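PDB 3B2S: trichothecene 3-O-acetyltransferase from Gibberella zeae, which probably transfers an acetyl group from acetyl-coenzyme A to the 3-hydroxyl of trichothecene toxins. Local coordinates for residues Phe289-Asp294 and Asn311-Asn316; Thr373-Ser378 and Ser410-Met415; Gly307-Met312 and Gln345-Leu350. All coordinates share one frame; numbering follows the deposited sequence.

Overall arrangement
Following the chain from the N terminus, strand 286-294 comes first and turns back, through helix 296-299 and a loop, to meet strand 310-318, so interaction 1 closes an antiparallel pairing at one edge of a mixed sheet. Interaction 3 begins on that same strand 310-318, sharing Asn311 and Met312, and ties it to helix 340-356 once the chain has run through two intervening helices. Interaction 2 opens later: strand 375-379, lying beside strand 286-294, pairs in parallel with strand 411-414. Interactions 1 and 3 overlap on strand 310-318, and interaction 2 follows both in series; none nests inside another. All three touch the bound trichothecene, which lies against this sheet.

Interaction 1 (Phe289-Asp294 and Asn311-Asn316); sequences FCRAVD and NMTYHN. With COA (coenzyme A), chain D; B2S ((3alpha,7alpha)-3,7,15-trihydroxy-12,13-epoxytrichothec-9-en-8-one), chain E.
Cys290 and Tyr314 face each other in a non-hydrogen-bonded antiparallel pair, the cysteine SG lying at the edge of the tyrosine ring, 3.8 Å from CD2 of Tyr314. On the same face, Met312 folds across to strand 286-294: bends at chi2 (-69°) and chi3 (-77°) lay SD of Met312 3.6 Å from CA of Ala292 and bring its CE to the backbone of Cys290. That methyl also approaches the epoxide oxygen O2 of the trichothecene at 3.6 Å. The other face carries Phe289, Arg291 and Val293 against His315, Thr313 and Asn311. Here Arg291 and Thr313 run side by side, and one water joins them, accepting from NH1 of Arg291 and lying 2.9 Å from OG1 of Thr313. Next to them, CG2 of Val293 packs on CG2 of Thr313 and on a methyl of coenzyme A.

Six backbone hydrogen bonds set this register, two in each of the pairs Phe289-His315, Arg291-Thr313 and Val293-Asn311; in the last, Asn311 N reaches Val293 O at 2.9 Å. Farther out, the extended Arg291 carries its guanidinium against the pantetheine, CDP of coenzyme A sitting over the centre of one face, while Asp262 and Asp263 form salt bridges with it and probably fix its rotation. The hydroxyl of Tyr314 is bonded to Leu365 O and Gln211. At the strand end Asp294 N donates to O9P of coenzyme A, though the modelled length is doubtfully short, and OD1 of Asp294 pairs with Arg296. Such an antiparallel pairing at the sheet edge, with one strand bonded to the pantetheine and its neighbour's methionine against the acceptor, fits the active-site tunnel of the coenzyme A-dependent acyltransferase fold.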
loop_
_atom_site.group_PDB
_atom_site.type_symbol
_atom_site.label_atom_id
_atom_site.label_comp_id
_atom_site.label_asym_id
_atom_site.label_seq_id
_atom_site.Cartn_x
_atom_site.Cartn_y
_atom_site.Cartn_z
ATOM N N PHE A 289 -4.292 3.397 16.273
ATOM C CA PHE A 289 -3.496 3.574 15.071
ATOM C C PHE A 289 -3.056 2.174 14.663
ATOM O O PHE A 289 -2.525 1.427 15.480
ATOM C CB PHE A 289 -2.267 4.459 15.364
ATOM C CG PHE A 289 -1.572 4.992 14.120
ATOM C CD1 PHE A 289 -1.751 6.323 13.725
ATOM C CD2 PHE A 289 -0.722 4.170 13.364
ATOM C CE1 PHE A 289 -1.089 6.851 12.593
ATOM C CE2 PHE A 289 -0.062 4.676 12.207
ATOM C CZ PHE A 289 -0.242 6.024 11.834
ATOM N N CYS A 290 -3.337 1.817 13.410
ATOM C CA CYS A 290 -2.913 0.568 12.808
ATOM C C CYS A 290 -1.872 0.920 11.741
ATOM O O CYS A 290 -2.195 1.592 10.758
ATOM C CB CYS A 290 -4.092 -0.130 12.135
ATOM S SG CYS A 290 -5.512 -0.372 13.279
ATOM N N ARG A 291 -0.641 0.461 11.934
ATOM C CA ARG A 291 0.445 0.884 11.061
ATOM C C ARG A 291 1.039 -0.317 10.320
ATOM O O ARG A 291 1.487 -1.256 10.954
ATOM C CB ARG A 291 1.532 1.580 11.880
ATOM C CG ARG A 291 2.653 2.200 10.995
ATOM C CD ARG A 291 3.856 2.550 11.870
ATOM N NE ARG A 291 4.753 3.519 11.210
ATOM C CZ ARG A 291 5.849 4.021 11.789
ATOM N NH1 ARG A 291 6.198 3.609 13.008
ATOM N NH2 ARG A 291 6.587 4.926 11.155
ATOM N N ALA A 292 1.056 -0.272 8.987
ATOM C CA ALA A 292 1.593 -1.409 8.213
ATOM C C ALA A 292 3.113 -1.423 8.311
ATOM O O ALA A 292 3.762 -0.353 8.276
ATOM C CB ALA A 292 1.142 -1.362 6.721
ATOM N N VAL A 293 3.673 -2.626 8.446
ATOM C CA VAL A 293 5.106 -2.793 8.634
ATOM C C VAL A 293 5.553 -3.985 7.762
ATOM O O VAL A 293 4.946 -5.046 7.798
ATOM C CB VAL A 293 5.442 -3.073 10.122
ATOM C CG1 VAL A 293 6.986 -3.282 10.330
ATOM C CG2 VAL A 293 4.980 -1.904 11.007
ATOM N N ASP A 294 6.588 -3.771 6.962
ATOM C CA ASP A 294 7.251 -4.850 6.197
ATOM C C ASP A 294 7.957 -5.779 7.181
ATOM O O ASP A 294 8.758 -5.351 8.041
ATOM C CB ASP A 294 8.224 -4.212 5.186
ATOM C CG ASP A 294 9.080 -5.223 4.444
ATOM O OD1 ASP A 294 8.713 -6.414 4.374
ATOM O OD2 ASP A 294 10.132 -4.799 3.923
ATOM N N ASN A 311 2.860 -7.062 8.264
ATOM C CA ASN A 311 2.003 -7.124 9.429
ATOM C C ASN A 311 1.651 -5.683 9.767
ATOM O O ASN A 311 1.875 -4.775 8.948
ATOM C CB ASN A 311 2.716 -7.855 10.574
ATOM C CG ASN A 311 1.755 -8.418 11.617
ATOM O OD1 ASN A 311 0.613 -7.987 11.719
ATOM N ND2 ASN A 311 2.238 -9.370 12.417
ATOM N N MET A 312 1.030 -5.481 10.920
ATOM C CA MET A 312 0.713 -4.149 11.427
ATOM C C MET A 312 1.279 -4.022 12.838
ATOM O O MET A 312 1.545 -5.036 13.500
ATOM C CB MET A 312 -0.796 -3.951 11.537
ATOM C CG MET A 312 -1.598 -4.341 10.317
ATOM S SD MET A 312 -1.353 -3.286 8.899
ATOM C CE MET A 312 -2.341 -1.851 9.365
ATOM N N THR A 313 1.449 -2.783 13.301
ATOM C CA THR A 313 1.612 -2.555 14.743
ATOM C C THR A 313 0.385 -1.767 15.160
ATOM O O THR A 313 -0.138 -0.985 14.362
ATOM C CB THR A 313 2.909 -1.769 15.113
ATOM O OG1 THR A 313 2.934 -0.507 14.445
ATOM C CG2 THR A 313 4.156 -2.572 14.760
ATOM N N TYR A 314 -0.086 -2.009 16.387
ATOM C CA TYR A 314 -1.335 -1.405 16.912
ATOM C C TYR A 314 -0.978 -0.564 18.130
ATOM O O TYR A 314 -0.131 -0.974 18.933
ATOM C CB TYR A 314 -2.349 -2.492 17.321
ATOM C CG TYR A 314 -2.675 -3.395 16.147
ATOM C CD1 TYR A 314 -2.007 -4.611 15.978
ATOM C CD2 TYR A 314 -3.581 -2.990 15.166
ATOM C CE1 TYR A 314 -2.274 -5.433 14.854
ATOM C CE2 TYR A 314 -3.863 -3.801 14.040
ATOM C CZ TYR A 314 -3.184 -5.002 13.889
ATOM O OH TYR A 314 -3.438 -5.794 12.777
ATOM N N HIS A 315 -1.629 0.591 18.225
ATOM C CA HIS A 315 -1.379 1.624 19.239
ATOM C C HIS A 315 -2.722 2.173 19.707
ATOM O O HIS A 315 -3.441 2.795 18.940
ATOM C CB HIS A 315 -0.540 2.742 18.613
ATOM C CG HIS A 315 0.706 2.226 17.961
ATOM N ND1 HIS A 315 0.741 1.801 16.644
ATOM C CD2 HIS A 315 1.923 1.950 18.476
ATOM C CE1 HIS A 315 1.950 1.335 16.370
ATOM N NE2 HIS A 315 2.677 1.400 17.466
ATOM N N ASN A 316 -3.040 1.949 20.981
ATOM C CA ASN A 316 -4.337 2.333 21.518
ATOM C C ASN A 316 -4.218 3.397 22.599
ATOM O O ASN A 316 -3.380 3.287 23.486
ATOM C CB ASN A 316 -5.042 1.094 22.056
ATOM C CG ASN A 316 -5.498 0.182 20.945
ATOM O OD1 ASN A 316 -6.522 0.439 20.318
ATOM N ND2 ASN A 316 -4.724 -0.875 20.674
HETATM N N1A COA D . 20.317 7.238 15.665
HETATM C C2A COA D . 19.356 8.087 15.134
HETATM N N3A COA D . 18.533 7.623 14.122
HETATM C C4A COA D . 18.680 6.341 13.658
HETATM C C5A COA D . 19.657 5.488 14.177
HETATM C C6A COA D . 20.499 5.946 15.200
HETATM N N6A COA D . 21.659 5.321 15.444
HETATM N N7A COA D . 19.568 4.302 13.518
HETATM C C8A COA D . 18.570 4.384 12.603
HETATM N N9A COA D . 18.017 5.643 12.681
HETATM C C1B COA D . 16.911 6.198 11.879
HETATM C C2B COA D . 17.316 6.451 10.429
HETATM O O2B COA D . 18.025 7.667 10.292
HETATM C C3B COA D . 15.959 6.455 9.747
HETATM O O3B COA D . 15.312 7.685 9.978
HETATM P P3B COA D . 15.112 8.768 8.813
HETATM O O7A COA D . 16.451 9.276 8.311
HETATM O O8A COA D . 14.377 8.131 7.645
HETATM O O9A COA D . 14.344 9.924 9.403
HETATM C C4B COA D . 15.161 5.457 10.565
HETATM O O4B COA D . 15.784 5.338 11.832
HETATM C C5B COA D . 15.033 4.101 9.887
HETATM O O5B COA D . 14.086 3.415 10.666
HETATM P P1A COA D . 13.128 2.291 10.018
HETATM O O1A COA D . 12.158 1.820 11.085
HETATM O O2A COA D . 13.976 1.136 9.491
HETATM O O3A COA D . 12.406 3.002 8.754
HETATM P P2A COA D . 11.163 4.031 8.791
HETATM O O4A COA D . 11.450 5.067 7.719
HETATM O O5A COA D . 10.909 4.591 10.181
HETATM O O6A COA D . 9.846 3.172 8.352
HETATM C CBP COA D . 8.034 1.558 8.605
HETATM C CCP COA D . 9.044 2.475 9.299
HETATM C CDP COA D . 7.405 0.701 9.699
HETATM C CEP COA D . 6.948 2.426 7.993
HETATM C CAP COA D . 8.733 0.723 7.492
HETATM O OAP COA D . 9.884 0.048 7.977
HETATM C C9P COA D . 7.893 -0.295 6.739
HETATM O O9P COA D . 7.875 -1.594 7.234
HETATM N N8P COA D . 7.227 0.041 5.624
HETATM C C7P COA D . 5.874 -0.443 5.315
HETATM C C6P COA D . 5.871 -1.664 4.387
HETATM C C5P COA D . 4.588 -1.798 3.613
HETATM O O5P COA D . 3.683 -0.970 3.789
HETATM N N4P COA D . 4.498 -2.821 2.746
HETATM C C13 B2S E . -3.861 -0.457 5.687
HETATM O O2 B2S E . -2.633 -1.289 5.835
HETATM C C12 B2S E . -3.470 -1.507 4.658
HETATM C C5 B2S E . -4.125 -2.889 4.496
HETATM C C14 B2S E . -4.413 -3.601 5.844
HETATM C C4 B2S E . -2.963 -3.593 3.720
HETATM C C3 B2S E . -2.054 -2.455 3.158
HETATM O O3 B2S E . -1.796 -2.602 1.742
HETATM C C2 B2S E . -2.865 -1.169 3.341
HETATM O O1 B2S E . -3.837 -1.069 2.241
HETATM C C11 B2S E . -5.154 -1.764 2.417
HETATM C C10 B2S E . -5.994 -1.740 1.267
HETATM C C9 B2S E . -7.344 -1.638 1.658
HETATM C C16 B2S E . -8.458 -1.534 0.604
HETATM C C8 B2S E . -7.651 -1.665 3.042
HETATM O O5 B2S E . -8.825 -1.600 3.425
HETATM C C7 B2S E . -6.502 -1.782 4.114
HETATM O O4 B2S E . -6.953 -2.161 5.423
HETATM C C6 B2S E . -5.395 -2.744 3.597
HETATM C C15 B2S E . -5.998 -4.119 3.198
HETATM O O6 B2S E . -7.405 -4.080 3.521
HETATM O O HOH W 1 5.198 1.281 14.544
#

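Interaction 2 (Thr373-Ser378 and Ser410-Met415); sequences TSVMLS and SLMYFM. With B2S ((3alpha,7alpha)-3,7,15-trihydroxy-12,13-epoxytrichothec-9-en-8-one), chain E.
Leu377 lies across the ring of Phe414 where strands 375-379 and 411-414 run in parallel at the centre of the mixed sheet. The two side chains cross at about a right angle: CD1 of Leu377 sits over one face of the ring, 4.1 Å from its centroid, in a CH-pi contact offset toward the rim, while CD2 meets CZ. CG of Leu377, anti to the backbone N (chi1 164°), carries the branch toward strand 411-414, where CD1 also meets CB of Met412. The extended Met412 chain passes obliquely over Val375, its SD 3.7 Å from CG1 of Val375. Helix 261-277 covers this apolar face through Ser266 and Ile269.

Four backbone hydrogen bonds link the strands, the straightest from Met376 N to Ser410 O (173°). Met376, Ser378, Leu411 and Tyr413 share the opposite face, and the last three touch the trichothecene. CD1 of Leu411 meets its C13, and Ser378 CB touches both CD2 of Tyr413 and C2 of the trichothecene. The ring of Tyr413 presents its edge to the bound toxin, and its hydroxyl donates to the ether oxygen O1 at 2.8 Å.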
loop_
_atom_site.group_PDB
_atom_site.type_symbol
_atom_site.label_atom_id
_atom_site.label_comp_id
_atom_site.label_asym_id
_atom_site.label_seq_id
_atom_site.Cartn_x
_atom_site.Cartn_y
_atom_site.Cartn_z
ATOM N N THR A 373 -12.839 6.514 14.508
ATOM C CA THR A 373 -11.827 7.020 15.443
ATOM C C THR A 373 -10.407 6.534 15.170
ATOM O O THR A 373 -9.465 6.986 15.830
ATOM C CB THR A 373 -12.221 6.679 16.878
ATOM O OG1 THR A 373 -12.422 5.260 17.000
ATOM C CG2 THR A 373 -13.535 7.411 17.245
ATOM N N SER A 374 -10.256 5.651 14.179
ATOM C CA SER A 374 -8.986 4.966 13.936
ATOM C C SER A 374 -8.150 5.696 12.889
ATOM O O SER A 374 -8.612 6.654 12.264
ATOM C CB SER A 374 -9.215 3.505 13.515
ATOM O OG SER A 374 -9.801 2.750 14.573
ATOM N N VAL A 375 -6.908 5.234 12.734
ATOM C CA VAL A 375 -6.062 5.592 11.581
ATOM C C VAL A 375 -5.462 4.280 11.088
ATOM O O VAL A 375 -4.870 3.542 11.878
ATOM C CB VAL A 375 -4.923 6.581 11.944
ATOM C CG1 VAL A 375 -3.998 6.831 10.710
ATOM C CG2 VAL A 375 -5.479 7.930 12.445
ATOM N N MET A 376 -5.683 3.950 9.812
ATOM C CA MET A 376 -5.095 2.751 9.214
ATOM C C MET A 376 -4.154 3.227 8.100
ATOM O O MET A 376 -4.613 3.616 7.036
ATOM C CB MET A 376 -6.187 1.823 8.665
ATOM C CG MET A 376 -7.180 1.293 9.732
ATOM S SD MET A 376 -8.714 0.599 9.061
ATOM C CE MET A 376 -9.401 2.055 8.285
ATOM N N LEU A 377 -2.857 3.215 8.376
ATOM C CA LEU A 377 -1.883 3.846 7.497
ATOM C C LEU A 377 -0.869 2.827 6.988
ATOM O O LEU A 377 -0.336 2.044 7.763
ATOM C CB LEU A 377 -1.120 4.959 8.252
ATOM C CG LEU A 377 0.183 5.399 7.521
ATOM C CD1 LEU A 377 -0.178 6.313 6.416
ATOM C CD2 LEU A 377 1.171 6.083 8.430
ATOM N N SER A 378 -0.608 2.865 5.686
ATOM C CA SER A 378 0.470 2.092 5.099
ATOM C C SER A 378 1.446 3.016 4.369
ATOM O O SER A 378 1.078 3.654 3.377
ATOM C CB SER A 378 -0.078 1.064 4.106
ATOM O OG SER A 378 0.997 0.213 3.699
ATOM N N SER A 410 -10.688 6.594 7.104
ATOM C CA SER A 410 -9.489 6.455 7.999
ATOM C C SER A 410 -8.321 5.671 7.388
ATOM O O SER A 410 -7.281 5.522 8.013
ATOM C CB SER A 410 -9.827 5.960 9.414
ATOM O OG SER A 410 -10.706 6.892 10.021
ATOM N N LEU A 411 -8.499 5.199 6.164
ATOM C CA LEU A 411 -7.398 4.581 5.434
ATOM C C LEU A 411 -6.496 5.670 4.868
ATOM O O LEU A 411 -6.967 6.697 4.363
ATOM C CB LEU A 411 -7.951 3.684 4.315
ATOM C CG LEU A 411 -6.965 2.887 3.448
ATOM C CD1 LEU A 411 -6.180 1.870 4.305
ATOM C CD2 LEU A 411 -7.741 2.176 2.344
ATOM N N MET A 412 -5.184 5.426 4.939
ATOM C CA MET A 412 -4.183 6.411 4.544
ATOM C C MET A 412 -2.935 5.721 4.013
ATOM O O MET A 412 -2.655 4.585 4.402
ATOM C CB MET A 412 -3.777 7.228 5.757
ATOM C CG MET A 412 -4.954 7.889 6.463
ATOM S SD MET A 412 -4.338 8.982 7.739
ATOM C CE MET A 412 -5.934 9.464 8.414
ATOM N N TYR A 413 -2.215 6.406 3.118
ATOM C CA TYR A 413 -0.941 5.911 2.556
ATOM C C TYR A 413 0.108 7.026 2.522
ATOM O O TYR A 413 -0.245 8.177 2.360
ATOM C CB TYR A 413 -1.163 5.450 1.104
ATOM C CG TYR A 413 -2.143 4.311 0.972
ATOM C CD1 TYR A 413 -3.472 4.528 0.578
ATOM C CD2 TYR A 413 -1.729 3.002 1.227
ATOM C CE1 TYR A 413 -4.360 3.465 0.466
ATOM C CE2 TYR A 413 -2.606 1.934 1.112
ATOM C CZ TYR A 413 -3.911 2.172 0.740
ATOM O OH TYR A 413 -4.747 1.078 0.655
ATOM N N PHE A 414 1.389 6.677 2.645
ATOM C CA PHE A 414 2.463 7.560 2.140
ATOM C C PHE A 414 2.932 7.046 0.804
ATOM O O PHE A 414 3.147 5.839 0.637
ATOM C CB PHE A 414 3.694 7.613 3.075
ATOM C CG PHE A 414 3.405 8.121 4.474
ATOM C CD1 PHE A 414 2.263 8.860 4.746
ATOM C CD2 PHE A 414 4.300 7.846 5.521
ATOM C CE1 PHE A 414 1.990 9.318 6.055
ATOM C CE2 PHE A 414 4.052 8.295 6.825
ATOM C CZ PHE A 414 2.888 9.044 7.088
ATOM N N MET A 415 3.114 7.960 -0.145
ATOM C CA MET A 415 3.669 7.605 -1.447
ATOM C C MET A 415 5.167 7.297 -1.299
ATOM O O MET A 415 5.772 7.646 -0.283
ATOM C CB MET A 415 3.430 8.739 -2.454
ATOM C CG MET A 415 1.939 9.043 -2.707
ATOM S SD MET A 415 1.022 7.588 -3.290
ATOM C CE MET A 415 0.156 7.004 -1.822
HETATM C C13 B2S E . -3.861 -0.457 5.687
HETATM O O2 B2S E . -2.633 -1.289 5.835
HETATM C C12 B2S E . -3.470 -1.507 4.658
HETATM C C5 B2S E . -4.125 -2.889 4.496
HETATM C C14 B2S E . -4.413 -3.601 5.844
HETATM C C4 B2S E . -2.963 -3.593 3.720
HETATM C C3 B2S E . -2.054 -2.455 3.158
HETATM O O3 B2S E . -1.796 -2.602 1.742
HETATM C C2 B2S E . -2.865 -1.169 3.341
HETATM O O1 B2S E . -3.837 -1.069 2.241
HETATM C C11 B2S E . -5.154 -1.764 2.417
HETATM C C10 B2S E . -5.994 -1.740 1.267
HETATM C C9 B2S E . -7.344 -1.638 1.658
HETATM C C16 B2S E . -8.458 -1.534 0.604
HETATM C C8 B2S E . -7.651 -1.665 3.042
HETATM O O5 B2S E . -8.825 -1.600 3.425
HETATM C C7 B2S E . -6.502 -1.782 4.114
HETATM O O4 B2S E . -6.953 -2.161 5.423
HETATM C C6 B2S E . -5.395 -2.744 3.597
HETATM C C15 B2S E . -5.998 -4.119 3.198
HETATM O O6 B2S E . -7.405 -4.080 3.521
#

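Interaction 3 (Gly307-Met312 and Gln345-Leu350); sequences GLLQNM and QRTRGL. With B2S ((3alpha,7alpha)-3,7,15-trihydroxy-12,13-epoxytrichothec-9-en-8-one), chain E.
Helix 340-356 packs across the edge strand 310-318 of the mixed sheet, the axes of the short segments inclined at 106° and passing 9.2 Å apart at their closest, and polar side chains carry most of the joint. Arg346 reaches from the helix to the strand backbone and grips Met312 O end-on: NH1 and NH2 of Arg346 each donate to this one oxygen at 2.9 Å, and it lies in the guanidinium plane. The bend at chi3 (58°) of Arg346 turns the group so that this end addresses the carbonyl. On the NH1 side the donor lies in the carbonyl plane of Met312, whereas NH2 comes from a tilted direction.

One residue earlier, Asn311 points at the helix. Its ND2 donates to OG1 of Thr347 at 3.1 Å in a nearly straight bond that lies in the amide plane, and the two side chains run antiparallel alongside each other. The hydroxyl of Thr347 is also bonded to Met343 O one turn back. The amide plane of Asn311 is turned only 26° from the guanidinium of Arg346, with ND2 over one face of that group. OD1 of Asn311 is held by Gln211 and packs 4.1 Å from CD2 of Leu350. Nearby, CD1 of Leu309 meets CG2 of Thr347 at 4.2 Å.

The carbonyl of Met312, at the outer edge of the sheet, thus takes two N-H groups from the helix. The positive charge of Arg346 would probably polarise that carbonyl, and the in-plane, two-nitrogen grip probably restricts rotation of the guanidinium.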
loop_
_atom_site.group_PDB
_atom_site.type_symbol
_atom_site.label_atom_id
_atom_site.label_comp_id
_atom_site.label_asym_id
_atom_site.label_seq_id
_atom_site.Cartn_x
_atom_site.Cartn_y
_atom_site.Cartn_z
ATOM N N GLY A 307 6.671 -11.545 -2.429
ATOM C CA GLY A 307 5.399 -12.054 -1.908
ATOM C C GLY A 307 4.729 -11.071 -0.946
ATOM O O GLY A 307 4.907 -9.838 -1.046
ATOM N N LEU A 308 3.945 -11.636 -0.034
ATOM C CA LEU A 308 3.183 -10.883 0.965
ATOM C C LEU A 308 3.769 -11.260 2.343
ATOM O O LEU A 308 3.569 -12.372 2.837
ATOM C CB LEU A 308 1.689 -11.278 0.876
ATOM C CG LEU A 308 0.629 -10.497 1.682
ATOM C CD1 LEU A 308 0.680 -10.811 3.190
ATOM C CD2 LEU A 308 0.822 -9.051 1.490
ATOM N N LEU A 309 4.528 -10.339 2.925
ATOM C CA LEU A 309 5.178 -10.569 4.196
ATOM C C LEU A 309 5.116 -9.244 4.934
ATOM O O LEU A 309 6.091 -8.495 4.995
ATOM C CB LEU A 309 6.636 -11.059 3.999
ATOM C CG LEU A 309 7.445 -11.433 5.263
ATOM C CD1 LEU A 309 6.557 -12.129 6.341
ATOM C CD2 LEU A 309 8.645 -12.326 4.883
ATOM N N GLN A 310 3.928 -8.960 5.466
ATOM C CA GLN A 310 3.614 -7.656 6.032
ATOM C C GLN A 310 2.764 -7.938 7.270
ATOM O O GLN A 310 2.036 -8.924 7.313
ATOM C CB GLN A 310 2.774 -6.865 5.024
ATOM C CG GLN A 310 2.590 -5.399 5.343
ATOM C CD GLN A 310 1.208 -4.907 4.965
ATOM O OE1 GLN A 310 0.842 -4.870 3.782
ATOM N NE2 GLN A 310 0.414 -4.549 5.978
ATOM N N ASN A 311 2.860 -7.062 8.264
ATOM C CA ASN A 311 2.003 -7.124 9.429
ATOM C C ASN A 311 1.651 -5.683 9.767
ATOM O O ASN A 311 1.875 -4.775 8.948
ATOM C CB ASN A 311 2.716 -7.855 10.574
ATOM C CG ASN A 311 1.755 -8.418 11.617
ATOM O OD1 ASN A 311 0.613 -7.987 11.719
ATOM N ND2 ASN A 311 2.238 -9.370 12.417
ATOM N N MET A 312 1.030 -5.481 10.920
ATOM C CA MET A 312 0.713 -4.149 11.427
ATOM C C MET A 312 1.279 -4.022 12.838
ATOM O O MET A 312 1.545 -5.036 13.500
ATOM C CB MET A 312 -0.796 -3.951 11.537
ATOM C CG MET A 312 -1.598 -4.341 10.317
ATOM S SD MET A 312 -1.353 -3.286 8.899
ATOM C CE MET A 312 -2.341 -1.851 9.365
ATOM N N GLN A 345 7.926 -12.548 16.320
ATOM C CA GLN A 345 7.062 -13.409 17.127
ATOM C C GLN A 345 5.585 -13.202 16.784
ATOM O O GLN A 345 4.843 -14.179 16.597
ATOM C CB GLN A 345 7.320 -13.180 18.627
ATOM C CG GLN A 345 6.358 -13.939 19.584
ATOM C CD GLN A 345 6.571 -15.446 19.630
ATOM O OE1 GLN A 345 5.674 -16.187 20.035
ATOM N NE2 GLN A 345 7.744 -15.910 19.211
ATOM N N ARG A 346 5.166 -11.941 16.731
ATOM C CA ARG A 346 3.793 -11.583 16.334
ATOM C C ARG A 346 3.446 -12.137 14.948
ATOM O O ARG A 346 2.401 -12.766 14.756
ATOM C CB ARG A 346 3.599 -10.066 16.391
ATOM C CG ARG A 346 3.634 -9.515 17.861
ATOM C CD ARG A 346 3.416 -8.003 17.924
ATOM N NE ARG A 346 2.137 -7.673 17.298
ATOM C CZ ARG A 346 1.998 -6.956 16.188
ATOM N NH1 ARG A 346 3.061 -6.415 15.568
ATOM N NH2 ARG A 346 0.786 -6.779 15.707
ATOM N N THR A 347 4.339 -11.925 13.986
ATOM C CA THR A 347 4.121 -12.407 12.616
ATOM C C THR A 347 4.036 -13.939 12.524
ATOM O O THR A 347 3.185 -14.481 11.789
ATOM C CB THR A 347 5.182 -11.815 11.646
ATOM O OG1 THR A 347 5.120 -10.386 11.715
ATOM C CG2 THR A 347 4.921 -12.254 10.158
ATOM N N ARG A 348 4.888 -14.645 13.268
ATOM C CA ARG A 348 4.779 -16.091 13.345
ATOM C C ARG A 348 3.450 -16.523 13.950
ATOM O O ARG A 348 2.843 -17.498 13.487
ATOM C CB ARG A 348 5.953 -16.710 14.109
ATOM C CG ARG A 348 7.319 -16.418 13.437
ATOM C CD ARG A 348 8.484 -17.004 14.260
ATOM N NE ARG A 348 8.363 -18.459 14.385
ATOM C CZ ARG A 348 8.956 -19.185 15.330
ATOM N NH1 ARG A 348 9.699 -18.587 16.259
ATOM N NH2 ARG A 348 8.791 -20.501 15.352
ATOM N N GLY A 349 3.005 -15.803 14.982
ATOM C CA GLY A 349 1.738 -16.110 15.631
ATOM C C GLY A 349 0.578 -15.942 14.664
ATOM O O GLY A 349 -0.299 -16.797 14.608
ATOM N N LEU A 350 0.548 -14.827 13.927
ATOM C CA LEU A 350 -0.525 -14.628 12.954
ATOM C C LEU A 350 -0.551 -15.712 11.871
ATOM O O LEU A 350 -1.615 -16.267 11.575
ATOM C CB LEU A 350 -0.459 -13.237 12.318
ATOM C CG LEU A 350 -1.436 -12.915 11.176
ATOM C CD1 LEU A 350 -2.924 -13.078 11.609
ATOM C CD2 LEU A 350 -1.172 -11.483 10.648
HETATM C C13 B2S E . -3.861 -0.457 5.687
HETATM O O2 B2S E . -2.633 -1.289 5.835
HETATM C C12 B2S E . -3.470 -1.507 4.658
HETATM C C5 B2S E . -4.125 -2.889 4.496
HETATM C C14 B2S E . -4.413 -3.601 5.844
HETATM C C4 B2S E . -2.963 -3.593 3.720
HETATM C C3 B2S E . -2.054 -2.455 3.158
HETATM O O3 B2S E . -1.796 -2.602 1.742
HETATM C C2 B2S E . -2.865 -1.169 3.341
HETATM O O1 B2S E . -3.837 -1.069 2.241
HETATM C C11 B2S E . -5.154 -1.764 2.417
HETATM C C10 B2S E . -5.994 -1.740 1.267
HETATM C C9 B2S E . -7.344 -1.638 1.658
HETATM C C16 B2S E . -8.458 -1.534 0.604
HETATM C C8 B2S E . -7.651 -1.665 3.042
HETATM O O5 B2S E . -8.825 -1.600 3.425
HETATM C C7 B2S E . -6.502 -1.782 4.114
HETATM O O4 B2S E . -6.953 -2.161 5.423
HETATM C C6 B2S E . -5.395 -2.744 3.597
HETATM C C15 B2S E . -5.998 -4.119 3.198
HETATM O O6 B2S E . -7.405 -4.080 3.521
#